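PDB 6WTE: B12-binding domain-containing protein from Kitasatospora setae, which binds cobalamin and a [4Fe-4S] cluster and, as the radical SAM methylase TsrM, probably transfers methyl groups from S-adenosylmethionine by a non-radical route. Local coordinates for residues T71-Q79 and S408-Y416; A281-R292 and D315-G326. All coordinates share one frame; numbering follows the deposited sequence.

Contact 1 (T71-Q79 and S408-Y416); sequences TDTVYAFEQ and SLGLRLFPY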
loop_
_atom_site.group_PDB
_atom_site.type_symbol
_atom_site.label_atom_id
_atom_site.label_comp_id
_atom_site.label_asym_id
_atom_site.label_seq_id
_atom_site.Cartn_x
_atom_site.Cartn_y
_atom_site.Cartn_z
ATOM N N THR A 71 2.702 -8.015 -0.765
ATOM C CA THR A 71 3.274 -9.207 -1.384
ATOM C C THR A 71 4.755 -9.346 -1.069
ATOM O O THR A 71 5.259 -10.467 -0.943
ATOM C CB THR A 71 3.088 -9.160 -2.900
ATOM O OG1 THR A 71 3.673 -7.951 -3.412
ATOM C CG2 THR A 71 1.617 -9.192 -3.255
ATOM N N ASP A 72 5.456 -8.219 -0.965
ATOM C CA ASP A 72 6.881 -8.165 -0.669
ATOM C C ASP A 72 7.171 -6.755 -0.175
ATOM O O ASP A 72 6.268 -5.923 -0.078
ATOM C CB ASP A 72 7.742 -8.535 -1.892
ATOM C CG ASP A 72 7.515 -7.626 -3.087
ATOM O OD1 ASP A 72 6.421 -7.686 -3.684
ATOM O OD2 ASP A 72 8.449 -6.863 -3.444
ATOM N N THR A 73 8.439 -6.489 0.141
ATOM C CA THR A 73 8.785 -5.158 0.627
ATOM C C THR A 73 8.721 -4.105 -0.468
ATOM O O THR A 73 8.657 -2.915 -0.147
ATOM C CB THR A 73 10.183 -5.147 1.247
ATOM O OG1 THR A 73 11.163 -5.372 0.226
ATOM C CG2 THR A 73 10.303 -6.219 2.324
ATOM N N VAL A 74 8.766 -4.516 -1.741
ATOM C CA VAL A 74 8.622 -3.646 -2.909
ATOM C C VAL A 74 9.899 -2.822 -3.107
ATOM O O VAL A 74 10.015 -2.044 -4.060
ATOM C CB VAL A 74 7.331 -2.799 -2.790
ATOM C CG1 VAL A 74 7.189 -1.746 -3.874
ATOM C CG2 VAL A 74 6.121 -3.728 -2.849
ATOM N N TYR A 75 10.904 -3.049 -2.261
ATOM C CA TYR A 75 12.228 -2.475 -2.492
ATOM C C TYR A 75 12.924 -3.291 -3.573
ATOM O O TYR A 75 13.194 -4.480 -3.374
ATOM C CB TYR A 75 13.064 -2.492 -1.214
ATOM C CG TYR A 75 12.728 -1.425 -0.201
ATOM C CD1 TYR A 75 12.852 -0.076 -0.513
ATOM C CD2 TYR A 75 12.323 -1.767 1.082
ATOM C CE1 TYR A 75 12.560 0.905 0.424
ATOM C CE2 TYR A 75 12.028 -0.793 2.021
ATOM C CZ TYR A 75 12.147 0.538 1.687
ATOM O OH TYR A 75 11.854 1.506 2.623
ATOM N N ALA A 76 13.231 -2.655 -4.708
ATOM C CA ALA A 76 13.728 -3.400 -5.862
ATOM C C ALA A 76 15.072 -4.066 -5.592
ATOM O O ALA A 76 15.343 -5.149 -6.123
ATOM C CB ALA A 76 13.833 -2.477 -7.078
ATOM N N PHE A 77 15.932 -3.441 -4.794
ATOM C CA PHE A 77 17.224 -4.049 -4.507
ATOM C C PHE A 77 17.124 -5.195 -3.507
ATOM O O PHE A 77 18.063 -5.993 -3.410
ATOM C CB PHE A 77 18.204 -2.992 -3.988
ATOM C CG PHE A 77 17.611 -2.074 -2.960
ATOM C CD1 PHE A 77 16.892 -0.950 -3.340
ATOM C CD2 PHE A 77 17.762 -2.340 -1.605
ATOM C CE1 PHE A 77 16.336 -0.111 -2.394
ATOM C CE2 PHE A 77 17.212 -1.495 -0.654
ATOM C CZ PHE A 77 16.497 -0.385 -1.049
ATOM N N GLU A 78 16.002 -5.322 -2.798
ATOM C CA GLU A 78 15.857 -6.324 -1.748
ATOM C C GLU A 78 15.178 -7.597 -2.233
ATOM O O GLU A 78 15.713 -8.692 -2.039
ATOM C CB GLU A 78 15.062 -5.751 -0.570
ATOM C CG GLU A 78 15.080 -6.660 0.648
ATOM C CD GLU A 78 14.301 -6.096 1.817
ATOM O OE1 GLU A 78 13.657 -5.036 1.654
ATOM O OE2 GLU A 78 14.336 -6.723 2.900
ATOM N N GLN A 79 14.013 -7.476 -2.862
ATOM C CA GLN A 79 13.268 -8.625 -3.367
ATOM C C GLN A 79 13.017 -9.641 -2.251
ATOM O O GLN A 79 13.372 -10.822 -2.337
ATOM C CB GLN A 79 13.998 -9.246 -4.557
ATOM C CG GLN A 79 14.018 -8.302 -5.747
ATOM C CD GLN A 79 14.962 -8.745 -6.832
ATOM O OE1 GLN A 79 15.138 -9.939 -7.070
ATOM N NE2 GLN A 79 15.588 -7.783 -7.495
ATOM N N SER A 408 14.208 6.768 -3.726
ATOM C CA SER A 408 14.052 5.345 -3.980
ATOM C C SER A 408 14.742 4.986 -5.292
ATOM O O SER A 408 14.943 5.841 -6.158
ATOM C CB SER A 408 12.571 4.954 -4.037
ATOM O OG SER A 408 11.920 5.218 -2.803
ATOM N N LEU A 409 15.092 3.702 -5.441
ATOM C CA LEU A 409 15.854 3.210 -6.588
ATOM C C LEU A 409 15.248 1.921 -7.119
ATOM O O LEU A 409 15.060 0.961 -6.362
ATOM C CB LEU A 409 17.317 2.942 -6.221
ATOM C CG LEU A 409 18.310 4.096 -6.218
ATOM C CD1 LEU A 409 19.618 3.646 -5.584
ATOM C CD2 LEU A 409 18.540 4.553 -7.642
ATOM N N GLY A 410 14.988 1.879 -8.420
ATOM C CA GLY A 410 14.487 0.674 -9.050
ATOM C C GLY A 410 12.988 0.502 -8.868
ATOM O O GLY A 410 12.352 1.133 -8.025
ATOM N N LEU A 411 12.411 -0.383 -9.683
ATOM C CA LEU A 411 10.970 -0.611 -9.667
ATOM C C LEU A 411 10.675 -2.101 -9.664
ATOM O O LEU A 411 11.043 -2.807 -10.610
ATOM C CB LEU A 411 10.293 0.045 -10.875
ATOM C CG LEU A 411 8.782 -0.202 -10.927
ATOM C CD1 LEU A 411 8.108 0.441 -9.725
ATOM C CD2 LEU A 411 8.170 0.298 -12.220
ATOM N N ARG A 412 9.989 -2.575 -8.626
ATOM C CA ARG A 412 9.393 -3.906 -8.690
ATOM C C ARG A 412 8.219 -3.884 -9.661
ATOM O O ARG A 412 7.326 -3.037 -9.545
ATOM C CB ARG A 412 8.924 -4.361 -7.304
ATOM C CG ARG A 412 9.988 -5.051 -6.467
ATOM C CD ARG A 412 10.019 -6.557 -6.707
ATOM N NE ARG A 412 8.777 -7.196 -6.273
ATOM C CZ ARG A 412 7.962 -7.880 -7.065
ATOM N NH1 ARG A 412 8.255 -8.055 -8.351
ATOM N NH2 ARG A 412 6.858 -8.410 -6.562
ATOM N N LEU A 413 8.223 -4.814 -10.620
ATOM C CA LEU A 413 7.214 -4.869 -11.670
ATOM C C LEU A 413 6.044 -5.755 -11.267
ATOM O O LEU A 413 6.235 -6.830 -10.702
ATOM C CB LEU A 413 7.824 -5.400 -12.967
ATOM C CG LEU A 413 8.921 -4.513 -13.561
ATOM C CD1 LEU A 413 9.512 -5.165 -14.782
ATOM C CD2 LEU A 413 8.355 -3.146 -13.899
ATOM N N PHE A 414 4.834 -5.305 -11.593
ATOM C CA PHE A 414 3.603 -6.018 -11.301
ATOM C C PHE A 414 2.761 -6.132 -12.564
ATOM O O PHE A 414 2.911 -5.326 -13.490
ATOM C CB PHE A 414 2.821 -5.308 -10.184
ATOM C CG PHE A 414 3.456 -5.464 -8.834
ATOM C CD1 PHE A 414 4.488 -4.624 -8.438
ATOM C CD2 PHE A 414 3.040 -6.466 -7.973
ATOM C CE1 PHE A 414 5.087 -4.773 -7.199
ATOM C CE2 PHE A 414 3.633 -6.618 -6.731
ATOM C CZ PHE A 414 4.658 -5.771 -6.348
ATOM N N PRO A 415 1.898 -7.151 -12.647
ATOM C CA PRO A 415 1.259 -7.466 -13.938
ATOM C C PRO A 415 0.334 -6.380 -14.456
ATOM O O PRO A 415 0.245 -6.190 -15.675
ATOM C CB PRO A 415 0.497 -8.768 -13.642
ATOM C CG PRO A 415 0.350 -8.799 -12.145
ATOM C CD PRO A 415 1.596 -8.171 -11.624
ATOM N N TYR A 416 -0.364 -5.664 -13.581
ATOM C CA TYR A 416 -1.338 -4.691 -14.057
ATOM C C TYR A 416 -0.833 -3.279 -13.817
ATOM O O TYR A 416 -1.528 -2.439 -13.240
ATOM C CB TYR A 416 -2.690 -4.939 -13.395
ATOM C CG TYR A 416 -3.115 -6.364 -13.614
ATOM C CD1 TYR A 416 -3.448 -6.807 -14.884
ATOM C CD2 TYR A 416 -3.128 -7.279 -12.567
ATOM C CE1 TYR A 416 -3.815 -8.119 -15.113
ATOM C CE2 TYR A 416 -3.499 -8.606 -12.782
ATOM C CZ TYR A 416 -3.835 -9.015 -14.062
ATOM O OH TYR A 416 -4.203 -10.315 -14.305
HETATM O O HOH W 1 9.219 -0.883 -6.405
HETATM O O HOH W 2 12.782 0.012 -4.946
#
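R412 grips the carboxylate of D72 side-on with two nitrogens. R412 NE reaches D72 OD2 at 2.9 Å, and R412 NH2 reaches D72 OD1 at 3.0 Å, both bonds nearly straight. The carboxylate lies at the edge of the guanidinium, but the two planes are turned 50° apart, so both nitrogens meet the oxygens from above the carboxylate plane. Each oxygen has a second donor. OD1 accepts from T71 OG1 on its anti side, and D72 OD2 takes V74 N at 2.9 Å, closing an Asx turn; V74 N and R412 NE come to OD2 from opposite faces. The remaining nitrogen of R412, NH1, is satisfied by the carbonyl of V474. Bends at chi2 (-89°) and chi3 (-64°) set the guanidinium with its NE edge facing D72. This salt bridge ties the loop after strand 63-67 of the B12-binding domain to the end of strand 404-412 of the radical SAM core, beside bound cobalamin, to which T71 N and T73 O are hydrogen-bonded. Replacing D72 with an alanine is likely to leave the buried R412 without its charge mate, and T71 OG1 and V74 N without the acceptors described. F414 turns its ring edge to T71, with F414 CE2 3.6 Å from T71 OG1. Two waters settle backbone groups between the segments: one donates to V74 O and accepts from R412 N, the other accepts from A76 N and donates to L409 O. A76 CB rests 3.6 Å from G410 C, where a side chain on the glycine would collide with it.

Contact 2 (A281-R292 and D315-G326); sequences AKNLLREIVRRR and DEEFADLLAAAG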
loop_
_atom_site.group_PDB
_atom_site.type_symbol
_atom_site.label_atom_id
_atom_site.label_comp_id
_atom_site.label_asym_id
_atom_site.label_seq_id
_atom_site.Cartn_x
_atom_site.Cartn_y
_atom_site.Cartn_z
ATOM N N ALA A 281 -11.968 16.275 -1.036
ATOM C CA ALA A 281 -10.972 16.535 -0.003
ATOM C C ALA A 281 -11.232 17.869 0.684
ATOM O O ALA A 281 -11.192 17.965 1.918
ATOM C CB ALA A 281 -9.568 16.510 -0.610
ATOM N N LYS A 282 -11.506 18.914 -0.104
ATOM C CA LYS A 282 -11.773 20.224 0.481
ATOM C C LYS A 282 -13.064 20.220 1.294
ATOM O O LYS A 282 -13.125 20.829 2.366
ATOM C CB LYS A 282 -11.824 21.293 -0.607
ATOM C CG LYS A 282 -10.451 21.651 -1.141
ATOM C CD LYS A 282 -10.534 22.729 -2.210
ATOM C CE LYS A 282 -9.152 23.254 -2.556
ATOM N NZ LYS A 282 -9.224 24.352 -3.571
ATOM N N ASN A 283 -14.105 19.535 0.811
ATOM C CA ASN A 283 -15.333 19.434 1.596
ATOM C C ASN A 283 -15.093 18.693 2.907
ATOM O O ASN A 283 -15.670 19.043 3.948
ATOM C CB ASN A 283 -16.421 18.726 0.786
ATOM C CG ASN A 283 -17.047 19.619 -0.262
ATOM O OD1 ASN A 283 -17.017 20.844 -0.148
ATOM N ND2 ASN A 283 -17.626 19.008 -1.291
ATOM N N LEU A 284 -14.250 17.660 2.874
ATOM C CA LEU A 284 -13.918 16.930 4.092
ATOM C C LEU A 284 -13.224 17.835 5.104
ATOM O O LEU A 284 -13.572 17.843 6.291
ATOM C CB LEU A 284 -13.027 15.740 3.754
ATOM C CG LEU A 284 -12.745 14.855 4.967
ATOM C CD1 LEU A 284 -14.003 14.084 5.319
ATOM C CD2 LEU A 284 -11.588 13.916 4.680
ATOM N N LEU A 285 -12.217 18.592 4.650
ATOM C CA LEU A 285 -11.495 19.480 5.554
ATOM C C LEU A 285 -12.421 20.546 6.124
ATOM O O LEU A 285 -12.366 20.851 7.322
ATOM C CB LEU A 285 -10.312 20.114 4.823
ATOM C CG LEU A 285 -9.267 19.097 4.351
ATOM C CD1 LEU A 285 -8.243 19.767 3.441
ATOM C CD2 LEU A 285 -8.584 18.427 5.537
ATOM N N ARG A 286 -13.303 21.096 5.286
ATOM C CA ARG A 286 -14.272 22.076 5.763
ATOM C C ARG A 286 -15.138 21.504 6.881
ATOM O O ARG A 286 -15.423 22.193 7.866
ATOM C CB ARG A 286 -15.146 22.560 4.604
ATOM C CG ARG A 286 -14.417 23.429 3.578
ATOM C CD ARG A 286 -15.379 23.983 2.533
ATOM N NE ARG A 286 -14.670 24.720 1.489
ATOM C CZ ARG A 286 -14.461 24.260 0.260
ATOM N NH1 ARG A 286 -14.922 23.066 -0.096
ATOM N NH2 ARG A 286 -13.797 25.000 -0.618
ATOM N N GLU A 287 -15.581 20.251 6.740
ATOM C CA GLU A 287 -16.396 19.648 7.792
ATOM C C GLU A 287 -15.588 19.426 9.065
ATOM O O GLU A 287 -16.100 19.634 10.173
ATOM C CB GLU A 287 -17.010 18.338 7.294
ATOM C CG GLU A 287 -17.798 17.576 8.351
ATOM C CD GLU A 287 -19.005 18.341 8.862
ATOM O OE1 GLU A 287 -19.412 19.344 8.231
ATOM O OE2 GLU A 287 -19.558 17.931 9.905
ATOM N N ILE A 288 -14.323 19.017 8.933
ATOM C CA ILE A 288 -13.473 18.850 10.109
ATOM C C ILE A 288 -13.328 20.175 10.844
ATOM O O ILE A 288 -13.444 20.250 12.074
ATOM C CB ILE A 288 -12.098 18.288 9.710
ATOM C CG1 ILE A 288 -12.228 16.869 9.150
ATOM C CG2 ILE A 288 -11.164 18.302 10.907
ATOM C CD1 ILE A 288 -10.921 16.346 8.593
ATOM N N VAL A 289 -13.062 21.241 10.090
ATOM C CA VAL A 289 -12.904 22.564 10.684
ATOM C C VAL A 289 -14.197 23.007 11.349
ATOM O O VAL A 289 -14.185 23.571 12.451
ATOM C CB VAL A 289 -12.446 23.570 9.611
ATOM C CG1 VAL A 289 -12.517 24.996 10.148
ATOM C CG2 VAL A 289 -11.042 23.234 9.154
ATOM N N ARG A 290 -15.332 22.743 10.699
ATOM C CA ARG A 290 -16.611 23.172 11.253
ATOM C C ARG A 290 -16.890 22.495 12.587
ATOM O O ARG A 290 -17.342 23.147 13.534
ATOM C CB ARG A 290 -17.743 22.877 10.268
ATOM C CG ARG A 290 -19.102 23.379 10.737
ATOM C CD ARG A 290 -20.253 22.712 9.992
ATOM N NE ARG A 290 -20.394 21.296 10.335
ATOM C CZ ARG A 290 -20.976 20.853 11.447
ATOM N NH1 ARG A 290 -21.466 21.714 12.328
ATOM N NH2 ARG A 290 -21.065 19.550 11.682
ATOM N N ARG A 291 -16.603 21.195 12.693
ATOM C CA ARG A 291 -16.832 20.504 13.959
ATOM C C ARG A 291 -15.878 20.993 15.038
ATOM O O ARG A 291 -16.278 21.163 16.197
ATOM C CB ARG A 291 -16.683 18.998 13.775
ATOM C CG ARG A 291 -17.755 18.374 12.913
ATOM C CD ARG A 291 -17.808 16.889 13.147
ATOM N NE ARG A 291 -18.591 16.216 12.122
ATOM C CZ ARG A 291 -18.873 14.920 12.134
ATOM N NH1 ARG A 291 -18.436 14.155 13.128
ATOM N NH2 ARG A 291 -19.582 14.390 11.148
ATOM N N ARG A 292 -14.612 21.218 14.677
ATOM C CA ARG A 292 -13.642 21.726 15.641
ATOM C C ARG A 292 -14.098 23.059 16.214
ATOM O O ARG A 292 -14.054 23.280 17.431
ATOM C CB ARG A 292 -12.273 21.868 14.972
ATOM C CG ARG A 292 -11.532 20.549 14.798
ATOM C CD ARG A 292 -10.330 20.699 13.873
ATOM N NE ARG A 292 -9.434 21.779 14.284
ATOM C CZ ARG A 292 -8.169 21.606 14.659
ATOM N NH1 ARG A 292 -7.429 22.649 15.010
ATOM N NH2 ARG A 292 -7.642 20.395 14.692
ATOM N N ASP A 315 -3.398 24.097 -3.937
ATOM C CA ASP A 315 -3.446 25.550 -4.022
ATOM C C ASP A 315 -3.556 26.172 -2.632
ATOM O O ASP A 315 -3.571 25.483 -1.604
ATOM C CB ASP A 315 -4.582 26.014 -4.949
ATOM C CG ASP A 315 -5.968 25.582 -4.485
ATOM O OD1 ASP A 315 -6.155 25.216 -3.309
ATOM O OD2 ASP A 315 -6.895 25.613 -5.325
ATOM N N GLU A 316 -3.624 27.505 -2.613
ATOM C CA GLU A 316 -3.613 28.231 -1.348
ATOM C C GLU A 316 -4.820 27.870 -0.491
ATOM O O GLU A 316 -4.693 27.678 0.726
ATOM C CB GLU A 316 -3.563 29.735 -1.614
ATOM C CG GLU A 316 -3.442 30.581 -0.362
ATOM C CD GLU A 316 -3.295 32.055 -0.682
ATOM O OE1 GLU A 316 -3.336 32.406 -1.882
ATOM O OE2 GLU A 316 -3.130 32.858 0.262
ATOM N N GLU A 317 -6.002 27.774 -1.105
ATOM C CA GLU A 317 -7.193 27.400 -0.347
ATOM C C GLU A 317 -7.035 26.022 0.279
ATOM O O GLU A 317 -7.436 25.801 1.427
ATOM C CB GLU A 317 -8.432 27.435 -1.241
ATOM C CG GLU A 317 -9.715 27.060 -0.499
ATOM C CD GLU A 317 -10.898 26.835 -1.419
ATOM O OE1 GLU A 317 -10.708 26.299 -2.533
ATOM O OE2 GLU A 317 -12.024 27.203 -1.022
ATOM N N PHE A 318 -6.464 25.076 -0.468
ATOM C CA PHE A 318 -6.239 23.744 0.081
ATOM C C PHE A 318 -5.298 23.803 1.273
ATOM O O PHE A 318 -5.552 23.173 2.306
ATOM C CB PHE A 318 -5.683 22.819 -1.004
ATOM C CG PHE A 318 -5.654 21.359 -0.613
ATOM C CD1 PHE A 318 -6.802 20.722 -0.177
ATOM C CD2 PHE A 318 -4.481 20.621 -0.711
ATOM C CE1 PHE A 318 -6.781 19.374 0.174
ATOM C CE2 PHE A 318 -4.457 19.271 -0.374
ATOM C CZ PHE A 318 -5.609 18.652 0.076
ATOM N N ALA A 319 -4.220 24.587 1.163
ATOM C CA ALA A 319 -3.257 24.668 2.252
ATOM C C ALA A 319 -3.865 25.336 3.480
ATOM O O ALA A 319 -3.607 24.907 4.610
ATOM C CB ALA A 319 -2.002 25.409 1.796
ATOM N N ASP A 320 -4.684 26.377 3.281
ATOM C CA ASP A 320 -5.374 26.998 4.412
ATOM C C ASP A 320 -6.327 26.018 5.082
ATOM O O ASP A 320 -6.448 25.997 6.312
ATOM C CB ASP A 320 -6.140 28.239 3.958
ATOM C CG ASP A 320 -5.228 29.400 3.610
ATOM O OD1 ASP A 320 -4.073 29.429 4.084
ATOM O OD2 ASP A 320 -5.678 30.293 2.871
ATOM N N LEU A 321 -7.017 25.197 4.287
ATOM C CA LEU A 321 -7.932 24.216 4.860
ATOM C C LEU A 321 -7.175 23.133 5.618
ATOM O O LEU A 321 -7.575 22.748 6.722
ATOM C CB LEU A 321 -8.792 23.606 3.756
ATOM C CG LEU A 321 -9.949 24.472 3.259
ATOM C CD1 LEU A 321 -10.592 23.837 2.037
ATOM C CD2 LEU A 321 -10.982 24.674 4.365
ATOM N N LEU A 322 -6.070 22.643 5.053
ATOM C CA LEU A 322 -5.239 21.680 5.770
ATOM C C LEU A 322 -4.771 22.246 7.105
ATOM O O LEU A 322 -4.855 21.575 8.141
ATOM C CB LEU A 322 -4.043 21.283 4.911
ATOM C CG LEU A 322 -4.314 20.367 3.720
ATOM C CD1 LEU A 322 -3.065 20.327 2.860
ATOM C CD2 LEU A 322 -4.691 18.961 4.192
ATOM N N ALA A 323 -4.271 23.484 7.104
ATOM C CA ALA A 323 -3.791 24.067 8.352
ATOM C C ALA A 323 -4.913 24.165 9.374
ATOM O O ALA A 323 -4.732 23.798 10.539
ATOM C CB ALA A 323 -3.172 25.443 8.093
ATOM N N ALA A 324 -6.093 24.620 8.947
ATOM C CA ALA A 324 -7.185 24.830 9.888
ATOM C C ALA A 324 -7.712 23.513 10.437
ATOM O O ALA A 324 -8.203 23.469 11.571
ATOM C CB ALA A 324 -8.312 25.613 9.215
ATOM N N ALA A 325 -7.611 22.440 9.652
ATOM C CA ALA A 325 -8.127 21.133 10.054
ATOM C C ALA A 325 -7.203 20.385 11.006
ATOM O O ALA A 325 -7.639 19.409 11.626
ATOM C CB ALA A 325 -8.384 20.266 8.814
ATOM N N GLY A 326 -5.950 20.794 11.126
ATOM C CA GLY A 326 -4.989 20.104 11.956
ATOM C C GLY A 326 -3.926 19.315 11.209
ATOM O O GLY A 326 -3.291 18.437 11.814
HETATM O O HOH W 3 -13.416 25.102 -3.425
#
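L285 fits as a knob into the hole formed by F318, L321, L322 and A325. Its two methyls divide the work: L285 CD1 lies 3.6 Å from F318 CE1 and also touches L322 CD2, whereas L285 CD2 packs on A325 CB at 3.8 Å. With CG anti to the carbonyl carbon (chi1 -63°), CD1 faces F318 and L322 and CD2 faces A325. A281 CB adds to the cover on F318, and further along I288 CG2 reaches A325. V289 uses one branch, CG2, to press on A324 CB at 3.6 Å. These are neighbouring helices 278-294 and 316-325 of the radical SAM core, joined through strand 304-309 and running in roughly the same direction; their axes cross at 36° and approach to 8.7 Å, as befits successive helices on the outside of a partial TIM-barrel. Toward the rim, L321 CD1 touches K282 CB and CG and L321 CD2 meets R286 CG, while CD1 also lies over one face of the R286 guanidinium, offset from its centre. The extended K282 chain carries NZ to E317 OE1 at 2.7 Å and to both oxygens of D315, each through its syn lone pair. D315 OD1 also accepts from F318 N at 2.9 Å, capping the helix, so the lysine touches the same carboxylate that serves as N-cap. R286 NH2 completes the network at E317 OE2, which it meets from above the carboxylate plane with a bent bond (136°), while a water links NH2 to E317 OE1. At the other end of the interface, the R292 guanidinium lays one face over the backbone of A325 and G326, the glycine of a Schellman motif.

Contact 1 and contact 2 lie on opposite sides of the centre of the chain, their centres 35 Å apart and their nearest atoms about 22 Å apart, without touching. Along the chain, contact 2 is nested inside the long loop that contact 1 closes. The two do different work: 71-79 with 408-416 joins two domains at the cobalamin, the side chain of T71 coming within about 3 Å of it, whereas 281-292 with 315-326 pairs two helices within the radical SAM core. Contact 2 lies off the iron-sulfur cluster: the side chain of F318 is about 13 Å from it, and that of A281 about 9 Å from that of E273, a cluster-binding residue.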